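Local coordinates for protein glutathione S-transferase enzyme with thioredoxin-like domain (Bradyrhizobium sp., PDB 4MF7) that probably catalyses the conjugation of glutathione to electrophilic substrates, as a dimeric glutathione transferase with a thioredoxin-like N-terminal domain, at residues Q44-P49 and H70-G75; A188-R193 and T231-W236; T63-E68 and E121-F126. All coordinates share one frame; numbering follows the deposited sequence. Where two conformers were deposited one is given.

Contact 1: Q44-P49 and H70-G75; sequences QLYSLP and HAIDFG
His70 meets Gln44, Leu45 and Tyr46 where two parallel strands pair in the beta-alpha-beta unit of the thioredoxin-like domain, strand 43-47, helix 53-63 and strand 67-71. It is a worked example of parallel pairing: one residue of the second strand is gripped by the residues before and after its partner. His70 N donates a hydrogen bond to Leu45 O at 2.7 Å, while His70 O receives one from Ser47 N, so both bonds straddle Tyr46. The imidazole adds a third link. With CG beside the backbone N (chi1 -55°), the ring runs back along the strand, and NE2 donates to Gln44 OE1 at 2.8 Å in a fairly straight bond that leaves close to the ring plane; the amide itself is turned 46° from that plane. Gln44 is fixed in turn through NE2, which donates hydrogen bonds to Glu68 OE1 and Arg42 O. On the same face of the sheet the Tyr46 ring lies beside the imidazole, the planes nearly parallel (15°) but slid so far apart that they barely overlap, with Tyr46 CE1 3.7 Å from His70 CD2. At Ala71 the backbone stays close, its CA-H directed at Ser47 O. The same oxygen accepts a hydrogen bond from Ile72 N at 3.1 Å, carrying the ladder one step past the strand. Ile72 then lays CD1 against Tyr46, 3.8 Å from Tyr46 CB, at the edge of the phenol ring and near its plane; Phe84 of helix 82-87 touches both side chains. Leu48 leans on the backbone farther along, its CG 3.3 Å from Ile72 O. The final touch comes from Phe74, whose CD1 meets the Leu48 methyl CD1 at 3.6 Å.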
loop_
_atom_site.group_PDB
_atom_site.type_symbol
_atom_site.label_atom_id
_atom_site.label_comp_id
_atom_site.label_asym_id
_atom_site.label_seq_id
_atom_site.Cartn_x
_atom_site.Cartn_y
_atom_site.Cartn_z
ATOM N N GLN A 44 16.531 -6.609 12.440
ATOM C CA GLN A 44 16.963 -5.271 12.652
ATOM C C GLN A 44 15.844 -4.351 12.177
ATOM O O GLN A 44 15.358 -4.503 11.048
ATOM C CB GLN A 44 18.241 -4.958 11.893
ATOM C CG GLN A 44 19.375 -5.929 12.184
ATOM C CD GLN A 44 19.897 -5.770 13.613
ATOM O OE1 GLN A 44 20.345 -4.686 14.004
ATOM N NE2 GLN A 44 19.823 -6.820 14.379
ATOM N N LEU A 45 15.439 -3.429 13.040
ATOM C CA LEU A 45 14.380 -2.441 12.716
ATOM C C LEU A 45 15.001 -1.049 12.642
ATOM O O LEU A 45 15.643 -0.600 13.598
ATOM C CB LEU A 45 13.249 -2.477 13.756
ATOM C CG LEU A 45 12.188 -1.383 13.620
ATOM C CD1 LEU A 45 11.387 -1.562 12.321
ATOM C CD2 LEU A 45 11.242 -1.410 14.802
ATOM N N TYR A 46 14.827 -0.374 11.495
ATOM C CA TYR A 46 15.338 0.977 11.301
ATOM C C TYR A 46 14.148 1.886 11.158
ATOM O O TYR A 46 13.450 1.826 10.151
ATOM C CB TYR A 46 16.248 1.055 10.075
ATOM C CG TYR A 46 17.294 -0.032 10.037
ATOM C CD1 TYR A 46 18.517 0.120 10.702
ATOM C CD2 TYR A 46 17.051 -1.243 9.384
ATOM C CE1 TYR A 46 19.455 -0.903 10.713
ATOM C CE2 TYR A 46 17.996 -2.258 9.386
ATOM C CZ TYR A 46 19.209 -2.066 10.043
ATOM O OH TYR A 46 20.144 -3.081 10.075
ATOM N N SER A 47 13.890 2.722 12.166
ATOM C CA SER A 47 12.598 3.348 12.253
ATOM C C SER A 47 12.576 4.543 13.179
ATOM O O SER A 47 13.607 4.958 13.691
ATOM C CB SER A 47 11.576 2.295 12.703
ATOM O OG SER A 47 10.250 2.734 12.478
ATOM N N LEU A 48 11.381 5.094 13.330
ATOM C CA LEU A 48 11.061 6.151 14.294
ATOM C C LEU A 48 9.622 5.894 14.708
ATOM O O LEU A 48 8.866 5.298 13.924
ATOM C CB LEU A 48 11.145 7.537 13.656
ATOM C CG LEU A 48 12.488 8.243 13.502
ATOM C CD1 LEU A 48 12.222 9.593 12.834
ATOM C CD2 LEU A 48 13.203 8.397 14.837
ATOM N N PRO A 49 9.230 6.302 15.930
ATOM C CA PRO A 49 7.879 6.045 16.423
ATOM C C PRO A 49 6.819 6.985 15.832
ATOM O O PRO A 49 6.050 7.612 16.568
ATOM C CB PRO A 49 8.024 6.185 17.946
ATOM C CG PRO A 49 9.117 7.187 18.118
ATOM C CD PRO A 49 10.070 6.941 16.968
ATOM N N HIS A 70 16.592 0.518 15.902
ATOM C CA HIS A 70 17.543 1.594 15.657
ATOM C C HIS A 70 16.760 2.831 15.236
ATOM O O HIS A 70 16.091 2.822 14.211
ATOM C CB HIS A 70 18.548 1.241 14.563
ATOM C CG HIS A 70 19.301 -0.033 14.800
ATOM N ND1 HIS A 70 20.453 -0.096 15.560
ATOM C CD2 HIS A 70 19.046 -1.302 14.402
ATOM C CE1 HIS A 70 20.888 -1.345 15.590
ATOM N NE2 HIS A 70 20.045 -2.097 14.908
ATOM N N ALA A 71 16.872 3.897 16.024
ATOM C CA ALA A 71 16.269 5.178 15.683
ATOM C C ALA A 71 17.058 5.828 14.563
ATOM O O ALA A 71 18.279 5.901 14.613
ATOM C CB ALA A 71 16.218 6.109 16.893
ATOM N N ILE A 72 16.347 6.296 13.552
ATOM C CA ILE A 72 16.941 6.941 12.400
ATOM C C ILE A 72 16.695 8.442 12.580
ATOM O O ILE A 72 15.557 8.891 12.564
ATOM C CB ILE A 72 16.310 6.394 11.102
ATOM C CG1 ILE A 72 16.484 4.864 11.027
ATOM C CG2 ILE A 72 16.906 7.055 9.872
ATOM C CD1 ILE A 72 17.902 4.360 11.069
ATOM N N ASP A 73 17.766 9.200 12.805
ATOM C CA ASP A 73 17.648 10.631 13.150
ATOM C C ASP A 73 17.446 11.479 11.891
ATOM O O ASP A 73 18.406 11.802 11.183
ATOM C CB ASP A 73 18.898 11.086 13.931
ATOM C CG ASP A 73 18.728 12.444 14.622
ATOM O OD1 ASP A 73 17.771 13.189 14.309
ATOM O OD2 ASP A 73 19.580 12.768 15.482
ATOM N N PHE A 74 16.188 11.828 11.621
ATOM C CA PHE A 74 15.835 12.696 10.484
ATOM C C PHE A 74 16.302 14.140 10.717
ATOM O O PHE A 74 16.574 14.865 9.766
ATOM C CB PHE A 74 14.320 12.654 10.198
ATOM C CG PHE A 74 13.885 11.460 9.388
ATOM C CD1 PHE A 74 14.168 10.161 9.815
ATOM C CD2 PHE A 74 13.176 11.629 8.206
ATOM C CE1 PHE A 74 13.769 9.061 9.060
ATOM C CE2 PHE A 74 12.766 10.536 7.458
ATOM C CZ PHE A 74 13.060 9.250 7.885
ATOM N N GLY A 75 16.411 14.537 11.986
ATOM C CA GLY A 75 16.971 15.839 12.359
ATOM C C GLY A 75 18.410 16.044 11.907
ATOM O O GLY A 75 18.841 17.180 11.721
#

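Contact 2: A188-R193 and T231-W236; sequences ARLDGR and THVPAW
The imidazole of His232 is sandwiched between Asp191 and its own neighbour Thr231: Asp191 CA sits over the centre of one face, 3.6 Å from the ring centroid in a CH-pi contact, and Thr231 CB lies over the centre of the other. The Asp191 carboxylate lies in a layer nearly parallel to the ring (16°), displaced toward and past its NE2 rim. Its OD1 comes within 3.3 Å of His232 NE2 from above the ring plane, at an angle too poor for a hydrogen bond; any attraction between the two would probably be electrostatic. Asp191 reaches this place with CG anti to the backbone N (chi1 -171°). The indole of Trp236 receives Leu190 on one face. Leu190 CD1 stands over the five-membered ring, 3.8 Å from its centroid, and the second methyl, CD2, reaches Trp236 CD1 at 3.6 Å, so both branches of the leucine bear on the pyrrole side. At the indole edge lies Val233 O, and NE1 is hydrogen-bonded to Asp205 OD1. Between the two rings, Leu190 CB and His232 CB pack at 3.9 Å. The principle illustrated is a turn that positions a side chain: Leu190 to Arg193 form a type II beta turn, with Gly192 at positive phi, and it presents Asp191 to the histidine. Glu187 OE1 accepts from Thr231 N and His232 N, and its OE2 from Val233 N. In the helical C-terminal domain the contact thus joins the C-terminal part of helix 171-190 to the beginning of helix 232-241, with helix 203-215 packing on Val233 and Trp236.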
loop_
_atom_site.group_PDB
_atom_site.type_symbol
_atom_site.label_atom_id
_atom_site.label_comp_id
_atom_site.label_asym_id
_atom_site.label_seq_id
_atom_site.Cartn_x
_atom_site.Cartn_y
_atom_site.Cartn_z
ATOM N N ALA A 188 -17.805 3.729 10.304
ATOM C CA ALA A 188 -18.766 2.891 9.569
ATOM C C ALA A 188 -18.354 1.420 9.585
ATOM O O ALA A 188 -19.199 0.544 9.790
ATOM C CB ALA A 188 -18.935 3.399 8.132
ATOM N N ARG A 189 -17.059 1.140 9.400
ATOM C CA ARG A 189 -16.560 -0.231 9.458
ATOM C C ARG A 189 -16.700 -0.846 10.833
ATOM O O ARG A 189 -17.021 -2.013 10.940
ATOM C CB ARG A 189 -15.076 -0.301 9.017
ATOM C CG ARG A 189 -14.453 -1.679 9.068
ATOM C CD ARG A 189 -15.108 -2.612 8.045
ATOM N NE ARG A 189 -14.553 -3.954 8.179
ATOM C CZ ARG A 189 -14.946 -5.007 7.482
ATOM N NH1 ARG A 189 -15.896 -4.869 6.573
ATOM N NH2 ARG A 189 -14.377 -6.192 7.683
ATOM N N LEU A 190 -16.441 -0.071 11.891
ATOM C CA LEU A 190 -16.339 -0.639 13.232
ATOM C C LEU A 190 -17.701 -0.720 13.959
ATOM O O LEU A 190 -17.784 -1.216 15.071
ATOM C CB LEU A 190 -15.312 0.159 14.064
ATOM C CG LEU A 190 -13.839 -0.033 13.700
ATOM C CD1 LEU A 190 -12.974 1.053 14.329
ATOM C CD2 LEU A 190 -13.349 -1.416 14.099
ATOM N N ASP A 191 -18.755 -0.219 13.326
ATOM C CA ASP A 191 -20.100 -0.348 13.891
ATOM C C ASP A 191 -20.471 -1.831 13.903
ATOM O O ASP A 191 -20.635 -2.450 12.841
ATOM C CB ASP A 191 -21.092 0.458 13.055
ATOM C CG ASP A 191 -22.472 0.562 13.700
ATOM O OD1 ASP A 191 -22.725 -0.063 14.754
ATOM O OD2 ASP A 191 -23.297 1.302 13.141
ATOM N N GLY A 192 -20.544 -2.387 15.101
ATOM C CA GLY A 192 -20.865 -3.798 15.304
ATOM C C GLY A 192 -19.702 -4.738 15.127
ATOM O O GLY A 192 -19.917 -5.933 14.915
ATOM N N ARG A 193 -18.470 -4.213 15.178
ATOM C CA ARG A 193 -17.275 -5.046 15.081
ATOM C C ARG A 193 -16.328 -4.736 16.218
ATOM O O ARG A 193 -16.115 -3.570 16.545
ATOM C CB ARG A 193 -16.536 -4.825 13.748
ATOM C CG ARG A 193 -17.309 -5.289 12.527
ATOM C CD ARG A 193 -16.450 -5.254 11.279
ATOM N NE ARG A 193 -17.121 -5.887 10.139
ATOM C CZ ARG A 193 -17.954 -5.283 9.305
ATOM N NH1 ARG A 193 -18.240 -3.998 9.428
ATOM N NH2 ARG A 193 -18.512 -5.982 8.320
ATOM N N THR A 231 -18.514 7.008 18.085
ATOM C CA THR A 231 -18.806 5.951 19.062
ATOM C C THR A 231 -17.871 4.749 18.919
ATOM O O THR A 231 -17.246 4.299 19.888
ATOM C CB THR A 231 -20.273 5.491 18.956
ATOM O OG1 THR A 231 -21.123 6.644 18.988
ATOM C CG2 THR A 231 -20.635 4.544 20.097
ATOM N N HIS A 232 -17.760 4.261 17.704
ATOM C CA HIS A 232 -17.089 2.994 17.434
ATOM C C HIS A 232 -15.572 3.136 17.370
ATOM O O HIS A 232 -14.884 2.286 17.880
ATOM C CB HIS A 232 -17.678 2.368 16.168
ATOM C CG HIS A 232 -19.174 2.322 16.214
ATOM N ND1 HIS A 232 -19.854 1.620 17.183
ATOM C CD2 HIS A 232 -20.112 2.958 15.474
ATOM C CE1 HIS A 232 -21.155 1.802 17.020
ATOM N NE2 HIS A 232 -21.338 2.610 15.994
ATOM N N VAL A 233 -15.076 4.202 16.753
ATOM C CA VAL A 233 -13.605 4.428 16.733
ATOM C C VAL A 233 -13.020 4.588 18.153
ATOM O O VAL A 233 -12.033 3.913 18.492
ATOM C CB VAL A 233 -13.193 5.569 15.787
ATOM C CG1 VAL A 233 -11.690 5.749 15.793
ATOM C CG2 VAL A 233 -13.625 5.270 14.352
ATOM N N PRO A 234 -13.634 5.434 19.007
ATOM C CA PRO A 234 -13.108 5.586 20.382
ATOM C C PRO A 234 -13.030 4.279 21.166
ATOM O O PRO A 234 -12.033 4.013 21.844
ATOM C CB PRO A 234 -14.089 6.587 21.027
ATOM C CG PRO A 234 -14.613 7.374 19.901
ATOM C CD PRO A 234 -14.661 6.441 18.706
ATOM N N ALA A 235 -14.059 3.445 21.046
ATOM C CA ALA A 235 -14.087 2.160 21.738
ATOM C C ALA A 235 -13.023 1.191 21.197
ATOM O O ALA A 235 -12.313 0.551 21.949
ATOM C CB ALA A 235 -15.471 1.546 21.629
ATOM N N TRP A 236 -12.903 1.115 19.881
ATOM C CA TRP A 236 -11.877 0.297 19.267
ATOM C C TRP A 236 -10.462 0.803 19.652
ATOM O O TRP A 236 -9.587 0.004 19.960
ATOM C CB TRP A 236 -12.076 0.301 17.748
ATOM C CG TRP A 236 -10.934 -0.136 16.912
ATOM C CD1 TRP A 236 -10.645 -1.386 16.497
ATOM C CD2 TRP A 236 -9.994 0.746 16.248
ATOM N NE1 TRP A 236 -9.547 -1.366 15.641
ATOM C CE2 TRP A 236 -9.131 -0.064 15.489
ATOM C CE3 TRP A 236 -9.784 2.138 16.276
ATOM C CZ2 TRP A 236 -8.071 0.466 14.732
ATOM C CZ3 TRP A 236 -8.740 2.680 15.497
ATOM C CH2 TRP A 236 -7.890 1.824 14.759
#

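Contact 3: T63-E68 and E121-F126; sequences TGLPYE and EKTGQF
Thr63 and Thr123, each the last residue of its helix before a glycine of positive phi, meet at about a right angle and form the close-packed part of this contact. The Thr63 methyl CG2 fits between two partners, 3.7 Å from Thr123 OG1 and 3.7 Å from Phe126 CE2, the latter approach lying near the plane of the phenyl ring at its edge. Thr123 turns its own methyl to Leu65, with CG2 3.7 Å from Leu65 CD1. What allows this is the rotation of Thr123 (chi1 63°): OG1 stands between the backbone N and the carbonyl carbon, where it hydrogen-bonds to Leu119 O and accepts the N-H of Gln125 in an ST turn, leaving CG2 to the apolar side. The hydroxyl of Thr63 is likewise turned back to its own helix, hydrogen-bonding with Met59 O and Leu60 O. Looser contacts flank this patch at the surface, where every touching residue is partly exposed. Gln125, extended beyond CG, places NE2 3.3 Å from Thr63 O, and the hydrogen bond is weak. Leu65 CD2 meets the aliphatic shaft of Lys122 at CE, 3.9 Å away; the lysine chain bends at its last torsion (chi4 79°) and NZ forms a salt bridge with Asp98. The example is thus one of two helix ends meeting through small methyl contacts. The C-terminal end of helix 53-63, together with the loop leading to strand 67-71, here meets the end of helix 112-123, while Phe126 passes on to Ile203 and Ile206 of helix 203-215 and Leu65 rests on Ile43 of strand 43-47.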
loop_
_atom_site.group_PDB
_atom_site.type_symbol
_atom_site.label_atom_id
_atom_site.label_comp_id
_atom_site.label_asym_id
_atom_site.label_seq_id
_atom_site.Cartn_x
_atom_site.Cartn_y
_atom_site.Cartn_z
ATOM N N THR A 63 3.864 -10.147 17.670
ATOM C CA THR A 63 4.286 -11.492 17.292
ATOM C C THR A 63 5.271 -12.123 18.287
ATOM O O THR A 63 5.455 -13.323 18.259
ATOM C CB THR A 63 4.965 -11.550 15.930
ATOM O OG1 THR A 63 6.157 -10.758 15.910
ATOM C CG2 THR A 63 3.983 -11.139 14.800
ATOM N N GLY A 64 5.931 -11.301 19.097
ATOM C CA GLY A 64 6.962 -11.785 20.037
ATOM C C GLY A 64 8.303 -12.095 19.376
ATOM O O GLY A 64 9.218 -12.625 20.017
ATOM N N LEU A 65 8.464 -11.719 18.105
ATOM C CA LEU A 65 9.728 -11.947 17.413
ATOM C C LEU A 65 10.854 -11.156 18.064
ATOM O O LEU A 65 10.675 -9.973 18.346
ATOM C CB LEU A 65 9.645 -11.555 15.926
ATOM C CG LEU A 65 8.881 -12.501 14.996
ATOM C CD1 LEU A 65 8.609 -11.793 13.663
ATOM C CD2 LEU A 65 9.644 -13.810 14.797
ATOM N N PRO A 66 12.040 -11.783 18.252
ATOM C CA PRO A 66 13.177 -10.975 18.655
ATOM C C PRO A 66 13.568 -9.929 17.609
ATOM O O PRO A 66 13.603 -10.210 16.408
ATOM C CB PRO A 66 14.300 -12.007 18.846
ATOM C CG PRO A 66 13.572 -13.297 19.110
ATOM C CD PRO A 66 12.392 -13.217 18.187
ATOM N N TYR A 67 13.851 -8.717 18.065
ATOM C CA TYR A 67 14.252 -7.655 17.165
ATOM C C TYR A 67 15.104 -6.620 17.853
ATOM O O TYR A 67 15.109 -6.518 19.081
ATOM C CB TYR A 67 12.998 -7.045 16.497
ATOM C CG TYR A 67 12.184 -6.096 17.350
ATOM C CD1 TYR A 67 11.276 -6.574 18.282
ATOM C CD2 TYR A 67 12.298 -4.724 17.199
ATOM C CE1 TYR A 67 10.518 -5.709 19.061
ATOM C CE2 TYR A 67 11.523 -3.848 17.933
ATOM C CZ TYR A 67 10.642 -4.333 18.871
ATOM O OH TYR A 67 9.895 -3.453 19.603
ATOM N N GLU A 68 15.862 -5.897 17.050
ATOM C CA GLU A 68 16.775 -4.875 17.479
ATOM C C GLU A 68 16.466 -3.548 16.822
ATOM O O GLU A 68 16.778 -3.373 15.648
ATOM C CB GLU A 68 18.210 -5.294 17.146
ATOM C CG GLU A 68 19.267 -4.347 17.705
ATOM C CD GLU A 68 20.681 -4.839 17.445
ATOM O OE1 GLU A 68 20.863 -6.034 17.084
ATOM O OE2 GLU A 68 21.606 -4.028 17.610
ATOM N N GLU A 121 3.038 -13.609 7.599
ATOM C CA GLU A 121 3.313 -14.918 6.975
ATOM C C GLU A 121 4.420 -15.658 7.702
ATOM O O GLU A 121 4.329 -16.873 7.896
ATOM C CB GLU A 121 3.730 -14.776 5.521
ATOM C CG GLU A 121 2.721 -14.058 4.672
ATOM C CD GLU A 121 1.711 -14.968 4.053
ATOM O OE1 GLU A 121 0.612 -15.084 4.644
ATOM O OE2 GLU A 121 2.042 -15.535 2.985
ATOM N N LYS A 122 5.470 -14.944 8.091
ATOM C CA LYS A 122 6.587 -15.561 8.820
ATOM C C LYS A 122 6.086 -16.234 10.098
ATOM O O LYS A 122 6.550 -17.326 10.464
ATOM C CB LYS A 122 7.641 -14.514 9.153
ATOM C CG LYS A 122 8.783 -14.979 10.046
ATOM C CD LYS A 122 9.786 -13.858 10.277
ATOM C CE LYS A 122 10.941 -14.297 11.180
ATOM N NZ LYS A 122 11.947 -15.096 10.449
ATOM N N THR A 123 5.130 -15.598 10.768
ATOM C CA THR A 123 4.671 -16.043 12.072
ATOM C C THR A 123 3.382 -16.825 12.053
ATOM O O THR A 123 3.029 -17.456 13.039
ATOM C CB THR A 123 4.481 -14.833 13.020
ATOM O OG1 THR A 123 3.452 -13.977 12.506
ATOM C CG2 THR A 123 5.763 -14.078 13.173
ATOM N N GLY A 124 2.641 -16.780 10.948
ATOM C CA GLY A 124 1.299 -17.310 10.924
ATOM C C GLY A 124 0.310 -16.654 11.854
ATOM O O GLY A 124 -0.687 -17.266 12.208
ATOM N N GLN A 125 0.586 -15.401 12.242
ATOM C CA GLN A 125 -0.233 -14.638 13.170
ATOM C C GLN A 125 -0.820 -13.362 12.488
ATOM O O GLN A 125 -0.205 -12.818 11.582
ATOM C CB GLN A 125 0.618 -14.215 14.405
ATOM C CG GLN A 125 1.230 -15.362 15.255
ATOM C CD GLN A 125 2.046 -14.806 16.450
ATOM O OE1 GLN A 125 1.530 -14.011 17.229
ATOM N NE2 GLN A 125 3.320 -15.180 16.554
ATOM N N PHE A 126 -1.990 -12.941 12.956
ATOM C CA PHE A 126 -2.599 -11.605 12.711
ATOM C C PHE A 126 -3.189 -11.460 11.302
ATOM O O PHE A 126 -3.316 -10.348 10.782
ATOM C CB PHE A 126 -1.620 -10.478 13.078
ATOM C CG PHE A 126 -1.150 -10.576 14.504
ATOM C CD1 PHE A 126 -2.084 -10.505 15.524
ATOM C CD2 PHE A 126 0.170 -10.796 14.814
ATOM C CE1 PHE A 126 -1.684 -10.622 16.853
ATOM C CE2 PHE A 126 0.580 -10.948 16.149
ATOM C CZ PHE A 126 -0.359 -10.846 17.153
#

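How the contacts relate
Contacts 1 and 3 belong together: both use strand 67-71, their centres are about 19 Å apart, and they meet where Leu45 N probably hydrogen-bonds to Glu68 O at 2.9 Å. Along the chain their segments alternate, so the strand pairing of contact 1 and the helix-end packing of contact 3 interlock within the thioredoxin-like fold. Contact 2 follows both in sequence and lies in the helical C-terminal domain, its centre about 32 Å from that of contact 1, on the opposite side of the chain's centre, and about 27 Å from that of contact 3. Helix 203-215 packs on both contacts 2 and 3, so it probably helps to link the two domains.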